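Local atomic coordinates of nicotinate-nucleotide diphosphorylase (Carboxylating) (Streptococcus pyogenes GA06023, PDB entry 5HUO), a protein that catalyses the conversion of quinolinate and 5-phospho-alpha-D-ribose 1-diphosphate to nicotinate ribonucleotide, carbon dioxide and diphosphate, a step of NAD(+) biosynthesis. Residues F135-A147 against L170-G183. Sequence-based numbering, arbitrary orientation.
Sequences FLQHLSGIASMTA and LRLFEKYAVRVGGG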
loop_
_atom_site.group_PDB
_atom_site.type_symbol
_atom_site.label_atom_id
_atom_site.label_comp_id
_atom_site.label_asym_id
_atom_site.label_seq_id
_atom_site.Cartn_x
_atom_site.Cartn_y
_atom_site.Cartn_z
ATOM N N PHE A 135 -15.525 11.780 -11.834
ATOM C CA PHE A 135 -14.305 12.562 -12.073
ATOM C C PHE A 135 -14.608 13.694 -13.031
ATOM O O PHE A 135 -14.392 14.830 -12.728
ATOM C CB PHE A 135 -13.158 11.712 -12.589
ATOM C CG PHE A 135 -12.391 11.005 -11.501
ATOM C CD1 PHE A 135 -11.462 11.656 -10.769
ATOM C CD2 PHE A 135 -12.654 9.643 -11.199
ATOM C CE1 PHE A 135 -10.805 11.021 -9.743
ATOM C CE2 PHE A 135 -11.975 9.000 -10.184
ATOM C CZ PHE A 135 -11.044 9.699 -9.455
ATOM N N LEU A 136 -15.155 13.353 -14.177
ATOM C CA LEU A 136 -15.411 14.330 -15.251
ATOM C C LEU A 136 -16.309 15.473 -14.826
ATOM O O LEU A 136 -16.046 16.634 -15.101
ATOM C CB LEU A 136 -16.015 13.656 -16.438
ATOM C CG LEU A 136 -16.107 14.546 -17.687
ATOM C CD1 LEU A 136 -14.751 14.738 -18.313
ATOM C CD2 LEU A 136 -17.074 13.940 -18.690
ATOM N N GLN A 137 -17.352 15.154 -14.095
ATOM C CA GLN A 137 -18.305 16.170 -13.632
ATOM C C GLN A 137 -17.629 17.116 -12.691
ATOM O O GLN A 137 -17.798 18.321 -12.776
ATOM C CB GLN A 137 -19.502 15.540 -12.984
ATOM C CG GLN A 137 -20.471 14.999 -14.021
ATOM C CD GLN A 137 -21.667 14.356 -13.425
ATOM O OE1 GLN A 137 -21.735 14.166 -12.194
ATOM N NE2 GLN A 137 -22.588 13.927 -14.260
ATOM N N HIS A 138 -16.845 16.567 -11.802
ATOM C CA HIS A 138 -16.209 17.374 -10.718
ATOM C C HIS A 138 -15.166 18.348 -11.307
ATOM O O HIS A 138 -15.160 19.549 -10.984
ATOM C CB HIS A 138 -15.546 16.429 -9.700
ATOM C CG HIS A 138 -14.837 17.108 -8.582
ATOM N ND1 HIS A 138 -15.497 17.707 -7.544
ATOM C CD2 HIS A 138 -13.516 17.265 -8.309
ATOM C CE1 HIS A 138 -14.625 18.218 -6.680
ATOM N NE2 HIS A 138 -13.408 17.968 -7.124
ATOM N N LEU A 139 -14.316 17.811 -12.178
ATOM C CA LEU A 139 -13.258 18.586 -12.731
ATOM C C LEU A 139 -13.838 19.634 -13.712
ATOM O O LEU A 139 -13.348 20.777 -13.781
ATOM C CB LEU A 139 -12.212 17.692 -13.396
ATOM C CG LEU A 139 -11.541 16.725 -12.437
ATOM C CD1 LEU A 139 -10.488 15.918 -13.156
ATOM C CD2 LEU A 139 -10.856 17.412 -11.309
ATOM N N SER A 140 -14.820 19.248 -14.510
ATOM C CA SER A 140 -15.405 20.201 -15.457
ATOM C C SER A 140 -16.129 21.347 -14.729
ATOM O O SER A 140 -16.170 22.476 -15.144
ATOM C CB SER A 140 -16.346 19.471 -16.420
ATOM O OG SER A 140 -15.600 18.610 -17.297
ATOM N N GLY A 141 -16.678 20.999 -13.591
ATOM C CA GLY A 141 -17.318 21.972 -12.679
ATOM C C GLY A 141 -16.368 23.022 -12.191
ATOM O O GLY A 141 -16.672 24.216 -12.239
ATOM N N ILE A 142 -15.176 22.578 -11.807
ATOM C CA ILE A 142 -14.127 23.496 -11.350
ATOM C C ILE A 142 -13.623 24.358 -12.491
ATOM O O ILE A 142 -13.432 25.577 -12.342
ATOM C CB ILE A 142 -12.975 22.724 -10.694
ATOM C CG1 ILE A 142 -13.448 22.193 -9.338
ATOM C CG2 ILE A 142 -11.748 23.602 -10.501
ATOM C CD1 ILE A 142 -12.495 21.177 -8.721
ATOM N N ALA A 143 -13.372 23.723 -13.625
ATOM C CA ALA A 143 -12.842 24.465 -14.813
ATOM C C ALA A 143 -13.828 25.557 -15.228
ATOM O O ALA A 143 -13.460 26.714 -15.415
ATOM C CB ALA A 143 -12.569 23.540 -15.945
ATOM N N SER A 144 -15.089 25.164 -15.276
ATOM C CA SER A 144 -16.199 26.060 -15.611
ATOM C C SER A 144 -16.214 27.270 -14.667
ATOM O O SER A 144 -16.301 28.443 -15.075
ATOM C CB SER A 144 -17.505 25.323 -15.540
ATOM O OG SER A 144 -17.629 24.343 -16.574
ATOM N N MET A 145 -16.146 26.971 -13.386
ATOM C CA MET A 145 -16.228 28.033 -12.379
ATOM C C MET A 145 -15.025 28.983 -12.471
ATOM O O MET A 145 -15.184 30.194 -12.362
ATOM C CB MET A 145 -16.353 27.451 -10.977
ATOM C CG MET A 145 -16.748 28.490 -9.952
ATOM S SD MET A 145 -16.799 27.665 -8.371
ATOM C CE MET A 145 -17.118 29.062 -7.251
ATOM N N THR A 146 -13.845 28.401 -12.638
ATOM C CA THR A 146 -12.611 29.178 -12.830
ATOM C C THR A 146 -12.739 30.112 -14.047
ATOM O O THR A 146 -12.529 31.315 -13.952
ATOM C CB THR A 146 -11.410 28.264 -13.026
ATOM O OG1 THR A 146 -11.252 27.453 -11.865
ATOM C CG2 THR A 146 -10.145 29.079 -13.250
ATOM N N ALA A 147 -13.198 29.546 -15.153
ATOM C CA ALA A 147 -13.482 30.310 -16.368
ATOM C C ALA A 147 -14.444 31.442 -16.136
ATOM O O ALA A 147 -14.239 32.548 -16.628
ATOM C CB ALA A 147 -14.017 29.426 -17.463
ATOM N N LEU A 170 -7.382 14.909 -3.683
ATOM C CA LEU A 170 -7.621 15.190 -5.077
ATOM C C LEU A 170 -6.969 16.550 -5.520
ATOM O O LEU A 170 -7.269 17.034 -6.605
ATOM C CB LEU A 170 -9.109 15.226 -5.414
ATOM C CG LEU A 170 -9.865 13.941 -5.215
ATOM C CD1 LEU A 170 -11.359 14.144 -5.440
ATOM C CD2 LEU A 170 -9.331 12.901 -6.197
ATOM N N ARG A 171 -6.067 17.087 -4.731
ATOM C CA ARG A 171 -5.495 18.404 -5.025
ATOM C C ARG A 171 -4.910 18.520 -6.441
ATOM O O ARG A 171 -5.187 19.440 -7.159
ATOM C CB ARG A 171 -4.418 18.800 -4.006
ATOM C CG ARG A 171 -3.897 20.172 -4.231
ATOM C CD ARG A 171 -3.088 20.636 -3.062
ATOM N NE ARG A 171 -3.900 20.878 -1.890
ATOM C CZ ARG A 171 -3.418 21.045 -0.655
ATOM N NH1 ARG A 171 -2.135 20.960 -0.381
ATOM N NH2 ARG A 171 -4.235 21.254 0.367
ATOM N N LEU A 172 -4.151 17.534 -6.806
ATOM C CA LEU A 172 -3.593 17.448 -8.122
ATOM C C LEU A 172 -4.603 17.655 -9.233
ATOM O O LEU A 172 -4.313 18.312 -10.246
ATOM C CB LEU A 172 -3.011 16.055 -8.279
ATOM C CG LEU A 172 -2.249 15.757 -9.527
ATOM C CD1 LEU A 172 -0.914 16.530 -9.473
ATOM C CD2 LEU A 172 -1.978 14.290 -9.544
ATOM N N PHE A 173 -5.750 17.036 -9.072
ATOM C CA PHE A 173 -6.779 16.981 -10.126
ATOM C C PHE A 173 -7.474 18.335 -10.157
ATOM O O PHE A 173 -7.780 18.873 -11.216
ATOM C CB PHE A 173 -7.847 15.891 -9.875
ATOM C CG PHE A 173 -7.348 14.472 -9.954
ATOM C CD1 PHE A 173 -6.725 13.883 -8.905
ATOM C CD2 PHE A 173 -7.566 13.708 -11.048
ATOM C CE1 PHE A 173 -6.259 12.574 -8.981
ATOM C CE2 PHE A 173 -7.081 12.418 -11.135
ATOM C CZ PHE A 173 -6.417 11.848 -10.101
ATOM N N GLU A 174 -7.728 18.873 -8.998
ATOM C CA GLU A 174 -8.394 20.167 -8.874
ATOM C C GLU A 174 -7.492 21.278 -9.372
ATOM O O GLU A 174 -7.912 22.161 -10.071
ATOM C CB GLU A 174 -8.855 20.394 -7.443
ATOM C CG GLU A 174 -9.888 19.340 -7.038
ATOM C CD GLU A 174 -10.492 19.561 -5.669
ATOM O OE1 GLU A 174 -9.875 20.251 -4.795
ATOM O OE2 GLU A 174 -11.608 19.043 -5.436
ATOM N N LYS A 175 -6.217 21.190 -9.070
ATOM C CA LYS A 175 -5.258 22.203 -9.543
ATOM C C LYS A 175 -5.288 22.196 -11.053
ATOM O O LYS A 175 -5.167 23.239 -11.693
ATOM C CB LYS A 175 -3.861 21.924 -9.013
ATOM C CG LYS A 175 -3.773 22.121 -7.495
ATOM C CD LYS A 175 -3.287 23.519 -7.114
ATOM C CE LYS A 175 -3.450 23.760 -5.623
ATOM N NZ LYS A 175 -2.890 25.066 -5.190
ATOM N N TYR A 176 -5.366 20.999 -11.629
ATOM C CA TYR A 176 -5.309 20.847 -13.070
ATOM C C TYR A 176 -6.540 21.554 -13.663
ATOM O O TYR A 176 -6.412 22.315 -14.628
ATOM C CB TYR A 176 -5.247 19.352 -13.471
ATOM C CG TYR A 176 -5.514 19.076 -14.937
ATOM C CD1 TYR A 176 -4.582 19.418 -15.920
ATOM C CD2 TYR A 176 -6.738 18.524 -15.351
ATOM C CE1 TYR A 176 -4.851 19.209 -17.271
ATOM C CE2 TYR A 176 -6.973 18.268 -16.692
ATOM C CZ TYR A 176 -6.024 18.647 -17.650
ATOM O OH TYR A 176 -6.292 18.474 -18.968
ATOM N N ALA A 177 -7.713 21.249 -13.123
ATOM C CA ALA A 177 -8.967 21.822 -13.600
ATOM C C ALA A 177 -8.988 23.344 -13.576
ATOM O O ALA A 177 -9.513 23.987 -14.491
ATOM C CB ALA A 177 -10.116 21.336 -12.747
ATOM N N VAL A 178 -8.434 23.915 -12.536
ATOM C CA VAL A 178 -8.239 25.348 -12.499
ATOM C C VAL A 178 -7.371 25.860 -13.694
ATOM O O VAL A 178 -7.665 26.887 -14.273
ATOM C CB VAL A 178 -7.579 25.780 -11.181
ATOM C CG1 VAL A 178 -7.151 27.255 -11.232
ATOM C CG2 VAL A 178 -8.524 25.525 -10.019
ATOM N N ARG A 179 -6.280 25.192 -14.024
ATOM C CA ARG A 179 -5.445 25.634 -15.163
ATOM C C ARG A 179 -6.246 25.537 -16.426
ATOM O O ARG A 179 -6.256 26.427 -17.243
ATOM C CB ARG A 179 -4.207 24.789 -15.350
ATOM C CG ARG A 179 -3.221 24.982 -14.241
ATOM C CD ARG A 179 -2.396 26.256 -14.446
ATOM N NE ARG A 179 -1.299 26.092 -15.405
ATOM C CZ ARG A 179 -0.641 27.110 -15.948
ATOM N NH1 ARG A 179 -0.917 28.356 -15.629
ATOM N NH2 ARG A 179 0.299 26.890 -16.857
ATOM N N VAL A 180 -6.998 24.460 -16.546
ATOM C CA VAL A 180 -7.833 24.224 -17.722
ATOM C C VAL A 180 -8.829 25.358 -17.913
ATOM O O VAL A 180 -9.121 25.755 -18.997
ATOM C CB VAL A 180 -8.528 22.836 -17.620
ATOM C CG1 VAL A 180 -9.500 22.629 -18.780
ATOM C CG2 VAL A 180 -7.503 21.716 -17.599
ATOM N N GLY A 181 -9.363 25.864 -16.835
ATOM C CA GLY A 181 -10.398 26.895 -16.894
ATOM C C GLY A 181 -9.828 28.261 -17.098
ATOM O O GLY A 181 -10.566 29.290 -17.005
ATOM N N GLY A 182 -8.514 28.314 -17.267
ATOM C CA GLY A 182 -7.794 29.604 -17.443
ATOM C C GLY A 182 -7.203 30.234 -16.237
ATOM O O GLY A 182 -6.773 31.392 -16.257
ATOM N N GLY A 183 -7.238 29.500 -15.165
ATOM C CA GLY A 183 -6.701 29.961 -13.895
ATOM C C GLY A 183 -5.258 29.545 -13.792
ATOM O O GLY A 183 -4.667 28.935 -14.695
#
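H138 meets E174 edge-on: its NE2 donates to OE2 of E174 (2.7 Å, 154° at the hydrogen), which lies in the imidazole plane and receives the bond on its anti lone pair. CG of H138 lies anti to the backbone N, which sends the ring toward E174, nearly coplanar with its carboxylate. CD1 of I142 presses on CG of E174 (3.6 Å), while CG2 of I142 touches both CB of A177 and CG2 of V178. L139 lays CD2 against CB of F173 (3.7 Å), and CE1 of F135 lies over one face of the F173 ring, offset toward its rim, the two rings oblique to each other. Helix 122-153, which leads into strand 159-161 of the C-terminal alpha/beta barrel, and helix 171-180, which follows that strand, cross at -42°, their axes 7.4 Å apart at closest approach. The backbones come closest where small residues meet: CA of A143 approaches O of A177 and CA of G181 approaches O of A143, both at 3.4 Å, as CA-H...O contacts. A Schellman turn at G182 ends helix 171-180, and CG2 of T146 packs on N of G183 (3.5 Å). Behind the first shell, T167 OG1 hydrogen-bonds OE2 of buried E174, giving it a second partner.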